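Local coordinates for PcyX_EBK42635 (Marine metagenome, PDB 5OWG), which probably reduces biliverdin to phycoerythrobilin by a four-electron, ferredoxin-dependent reaction, as a bilin reductase of oceanic phage type, at residues N49-W52 with R58-H61; L80-M83 with P89-G92. All coordinates share one frame; numbering follows the deposited sequence.

Contact 1 (N49-W52 with R58-H61)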
loop_
_atom_site.group_PDB
_atom_site.type_symbol
_atom_site.label_atom_id
_atom_site.label_comp_id
_atom_site.label_asym_id
_atom_site.label_seq_id
_atom_site.Cartn_x
_atom_site.Cartn_y
_atom_site.Cartn_z
ATOM N N ASN A 49 11.264 -0.692 -0.377
ATOM C CA ASN A 49 10.054 -1.228 -0.986
ATOM C C ASN A 49 10.001 -2.720 -0.704
ATOM O O ASN A 49 10.934 -3.451 -1.050
ATOM C CB ASN A 49 10.019 -0.956 -2.494
ATOM C CG ASN A 49 9.547 0.447 -2.823
ATOM O OD1 ASN A 49 8.344 0.707 -2.883
ATOM N ND2 ASN A 49 10.488 1.359 -3.039
ATOM N N ARG A 50 8.914 -3.167 -0.080
ATOM C CA ARG A 50 8.781 -4.544 0.366
ATOM C C ARG A 50 7.386 -5.043 0.032
ATOM O O ARG A 50 6.411 -4.294 0.146
ATOM C CB ARG A 50 9.037 -4.650 1.871
ATOM C CG ARG A 50 10.441 -4.235 2.272
ATOM C CD ARG A 50 10.599 -4.202 3.779
ATOM N NE ARG A 50 10.555 -5.538 4.361
ATOM C CZ ARG A 50 10.504 -5.784 5.666
ATOM N NH1 ARG A 50 10.480 -4.783 6.535
ATOM N NH2 ARG A 50 10.469 -7.035 6.103
ATOM N N THR A 51 7.289 -6.307 -0.377
ATOM C CA THR A 51 6.015 -6.876 -0.789
ATOM C C THR A 51 5.781 -8.212 -0.099
ATOM O O THR A 51 6.708 -9.012 0.059
ATOM C CB THR A 51 5.954 -7.060 -2.311
ATOM O OG1 THR A 51 7.081 -7.829 -2.751
ATOM C CG2 THR A 51 5.950 -5.705 -3.010
ATOM N N TRP A 52 4.533 -8.440 0.315
ATOM C CA TRP A 52 4.100 -9.705 0.887
ATOM C C TRP A 52 2.897 -10.218 0.109
ATOM O O TRP A 52 2.257 -9.480 -0.646
ATOM C CB TRP A 52 3.703 -9.579 2.370
ATOM C CG TRP A 52 4.771 -9.100 3.312
ATOM C CD1 TRP A 52 5.422 -9.840 4.260
ATOM C CD2 TRP A 52 5.289 -7.769 3.421
ATOM N NE1 TRP A 52 6.315 -9.053 4.946
ATOM C CE2 TRP A 52 6.254 -7.778 4.449
ATOM C CE3 TRP A 52 5.033 -6.571 2.747
ATOM C CZ2 TRP A 52 6.964 -6.637 4.816
ATOM C CZ3 TRP A 52 5.740 -5.439 3.113
ATOM C CH2 TRP A 52 6.694 -5.481 4.138
ATOM N N ARG A 58 -3.043 -11.334 -3.045
ATOM C CA ARG A 58 -2.012 -11.536 -4.058
ATOM C C ARG A 58 -0.854 -10.563 -3.893
ATOM O O ARG A 58 0.289 -10.909 -4.215
ATOM C CB ARG A 58 -2.605 -11.413 -5.465
ATOM C CG ARG A 58 -3.029 -10.010 -5.878
ATOM C CD ARG A 58 -3.398 -9.974 -7.353
ATOM N NE ARG A 58 -3.848 -8.649 -7.774
ATOM C CZ ARG A 58 -3.049 -7.680 -8.214
ATOM N NH1 ARG A 58 -1.738 -7.867 -8.300
ATOM N NH2 ARG A 58 -3.567 -6.513 -8.569
ATOM N N ARG A 59 -1.114 -9.354 -3.399
ATOM C CA ARG A 59 -0.051 -8.362 -3.298
ATOM C C ARG A 59 -0.303 -7.414 -2.135
ATOM O O ARG A 59 -1.391 -6.843 -2.008
ATOM C CB ARG A 59 0.082 -7.573 -4.604
ATOM C CG ARG A 59 1.266 -6.624 -4.619
ATOM C CD ARG A 59 1.494 -6.031 -5.999
ATOM N NE ARG A 59 2.744 -5.275 -6.072
ATOM C CZ ARG A 59 2.856 -3.967 -5.856
ATOM N NH1 ARG A 59 1.789 -3.237 -5.549
ATOM N NH2 ARG A 59 4.042 -3.383 -5.948
ATOM N N ALA A 60 0.717 -7.259 -1.293
ATOM C CA ALA A 60 0.741 -6.273 -0.219
ATOM C C ALA A 60 2.081 -5.562 -0.297
ATOM O O ALA A 60 3.127 -6.206 -0.186
ATOM C CB ALA A 60 0.555 -6.935 1.149
ATOM N N HIS A 61 2.055 -4.243 -0.482
ATOM C CA HIS A 61 3.238 -3.486 -0.876
ATOM C C HIS A 61 3.456 -2.338 0.096
ATOM O O HIS A 61 2.571 -1.495 0.268
ATOM C CB HIS A 61 3.081 -2.961 -2.307
ATOM C CG HIS A 61 4.211 -2.098 -2.773
ATOM N ND1 HIS A 61 4.066 -1.167 -3.778
ATOM C CD2 HIS A 61 5.505 -2.030 -2.380
ATOM C CE1 HIS A 61 5.220 -0.558 -3.982
ATOM N NE2 HIS A 61 6.111 -1.063 -3.148
#
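W52 and A60 hold the closely packed end of this antiparallel pair. W52 N donates to A60 O at 2.7 Å, and A60 N returns a bond to W52 O at 2.8 Å. Alanine suits the place because its small methyl packs close beside the W52 backbone, CB to CB 4.3 Å. A60 O also lies at the edge of the indole, in its plane and 3.5 Å from W52 CE3, while NE1 bonds N26. One step on, T51 and H61 form a non-hydrogen-bonded pair whose CA atoms are only 4.4 Å apart, and T51 CG2 rests 3.8 Å from H61 CD2.

H61 has CG anti to its backbone N (chi1 176°), which carries the imidazole across to N49. There NE2 donates to OD1 at 2.9 Å, in the carbonyl plane on a lone pair; the amide's ND2 bonds F40 O, so both ends of the buried amide are gripped. The looser, partly exposed parts are at R50 and R58, toward opposite ends. W52 CZ2 lies over one face of the R50 guanidinium, toward its rim, and R50 reaches E31, whereas R58 turns away to Q196.

The pair is a beta hairpin, whose second strand, 57-67, carries a classic beta bulge against the next strand, 73-82, with R58 and R59 opposite F81.

Contact 2 (L80-M83 with P89-G92)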
loop_
_atom_site.group_PDB
_atom_site.type_symbol
_atom_site.label_atom_id
_atom_site.label_comp_id
_atom_site.label_asym_id
_atom_site.label_seq_id
_atom_site.Cartn_x
_atom_site.Cartn_y
_atom_site.Cartn_z
ATOM N N LEU A 80 -2.957 -3.139 -0.472
ATOM C CA LEU A 80 -3.216 -4.574 -0.470
ATOM C C LEU A 80 -4.260 -4.900 -1.527
ATOM O O LEU A 80 -5.378 -4.376 -1.479
ATOM C CB LEU A 80 -3.697 -5.053 0.904
ATOM C CG LEU A 80 -2.643 -5.547 1.898
ATOM C CD1 LEU A 80 -1.830 -4.396 2.469
ATOM C CD2 LEU A 80 -3.295 -6.350 3.018
ATOM N N PHE A 81 -3.897 -5.771 -2.475
ATOM C CA PHE A 81 -4.836 -6.296 -3.460
ATOM C C PHE A 81 -5.240 -7.716 -3.084
ATOM O O PHE A 81 -4.357 -8.553 -2.847
ATOM C CB PHE A 81 -4.213 -6.300 -4.853
ATOM C CG PHE A 81 -4.153 -4.947 -5.506
ATOM C CD1 PHE A 81 -5.265 -4.421 -6.143
ATOM C CD2 PHE A 81 -2.979 -4.215 -5.506
ATOM C CE1 PHE A 81 -5.211 -3.183 -6.754
ATOM C CE2 PHE A 81 -2.919 -2.975 -6.116
ATOM C CZ PHE A 81 -4.036 -2.459 -6.740
ATOM N N PRO A 82 -6.528 -8.048 -3.016
ATOM C CA PRO A 82 -6.916 -9.440 -2.749
ATOM C C PRO A 82 -6.672 -10.329 -3.962
ATOM O O PRO A 82 -6.336 -9.871 -5.055
ATOM C CB PRO A 82 -8.407 -9.339 -2.418
ATOM C CG PRO A 82 -8.860 -8.094 -3.094
ATOM C CD PRO A 82 -7.697 -7.149 -3.030
ATOM N N MET A 83 -6.850 -11.633 -3.750
ATOM C CA MET A 83 -6.641 -12.607 -4.812
ATOM C C MET A 83 -7.779 -12.529 -5.834
ATOM O O MET A 83 -8.817 -11.896 -5.610
ATOM C CB MET A 83 -6.518 -14.015 -4.221
ATOM C CG MET A 83 -5.908 -15.068 -5.147
ATOM S SD MET A 83 -4.291 -14.604 -5.800
ATOM C CE MET A 83 -3.326 -14.550 -4.295
ATOM N N PRO A 89 -12.612 -5.092 -1.304
ATOM C CA PRO A 89 -12.022 -3.776 -1.577
ATOM C C PRO A 89 -10.501 -3.810 -1.590
ATOM O O PRO A 89 -9.891 -4.884 -1.606
ATOM C CB PRO A 89 -12.560 -2.911 -0.430
ATOM C CG PRO A 89 -12.805 -3.870 0.678
ATOM C CD PRO A 89 -13.227 -5.159 0.033
ATOM N N ILE A 90 -9.884 -2.632 -1.584
ATOM C CA ILE A 90 -8.435 -2.488 -1.593
ATOM C C ILE A 90 -8.052 -1.625 -0.400
ATOM O O ILE A 90 -8.396 -0.436 -0.349
ATOM C CB ILE A 90 -7.929 -1.870 -2.905
ATOM C CG1 ILE A 90 -8.206 -2.806 -4.084
ATOM C CG2 ILE A 90 -6.433 -1.559 -2.823
ATOM C CD1 ILE A 90 -8.204 -2.103 -5.427
ATOM N N TYR A 91 -7.351 -2.217 0.564
ATOM C CA TYR A 91 -6.728 -1.429 1.619
ATOM C C TYR A 91 -5.713 -0.479 1.002
ATOM O O TYR A 91 -4.852 -0.895 0.222
ATOM C CB TYR A 91 -6.045 -2.342 2.637
ATOM C CG TYR A 91 -5.351 -1.623 3.779
ATOM C CD1 TYR A 91 -4.085 -1.070 3.617
ATOM C CD2 TYR A 91 -5.953 -1.519 5.025
ATOM C CE1 TYR A 91 -3.447 -0.420 4.660
ATOM C CE2 TYR A 91 -5.324 -0.873 6.074
ATOM C CZ TYR A 91 -4.071 -0.327 5.886
ATOM O OH TYR A 91 -3.440 0.315 6.927
ATOM N N GLY A 92 -5.822 0.797 1.346
ATOM C CA GLY A 92 -4.879 1.785 0.872
ATOM C C GLY A 92 -4.600 2.801 1.953
ATOM O O GLY A 92 -5.532 3.381 2.513
#
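The end of a beta hairpin, where strands 73-82 and 90-96 run antiparallel near their connecting loop, brings L80, F81 and P82 against P89, I90 and Y91. One backbone hydrogen bond joins the segments, from L80 N to Y91 O, 3.0 Å long with an N-H...O angle of 156°. Beyond it the hold is mostly apolar, as suits a pair in which P82 has no N-H to give.

I90 supplies much of that hold, and both its branches pack on F81. CG2, anti to the backbone N, sits above one face of the F81 ring and also lies 3.3 Å from L80 O. The other branch runs from CG1 to CD1, and CD1 comes within 3.4 Å of F81 CE1. F81 starts out away from the partner strand, but with CG anti to the carbonyl carbon (chi1 -76°) its ring swings back to meet this branch. A beta-branched residue suits an extended strand, and here the branching lets one side chain fill the space against both the L80 backbone and the F81 ring.

On the other face of the sheet L80 and Y91 meet at CB, 4.0 Å apart, and their side chains cross at an angle. Nearer the loop the ring of P82 meets the partner backbone, with CD 3.5 Å from P89 O, whose hydrogen-bond partner is Y176 OH.

L80 and Y91 pack on L173 of helix 161-179, and Y91 OH bonds A169 O there. F81 and I90 instead face Q196, S200 and Y199 of helix 189-204, while strands 57-67 and 104-110 continue the sheet beyond the two edges of this pair.

Overall arrangement
From the N terminus, the chain passes helix 14-28 and edge strand 30-32 before contact 1 closes the short turn between strands 47-53 and 57-67. It then continues into strand 73-82, and contact 2 closes the next connecting loop, before strand 90-96. The contacts are in series, neither nested nor crossed, with centres about 11 Å apart. They meet where strands 57-67 and 73-82 are neighbours: R59 O lies 2.8 Å from F81 N, a probable hydrogen bond, and R58 packs on F81, P82 and M83. Together they tie four consecutive strands into the central antiparallel sheet, which lies between helices in this ferredoxin-dependent bilin reductase.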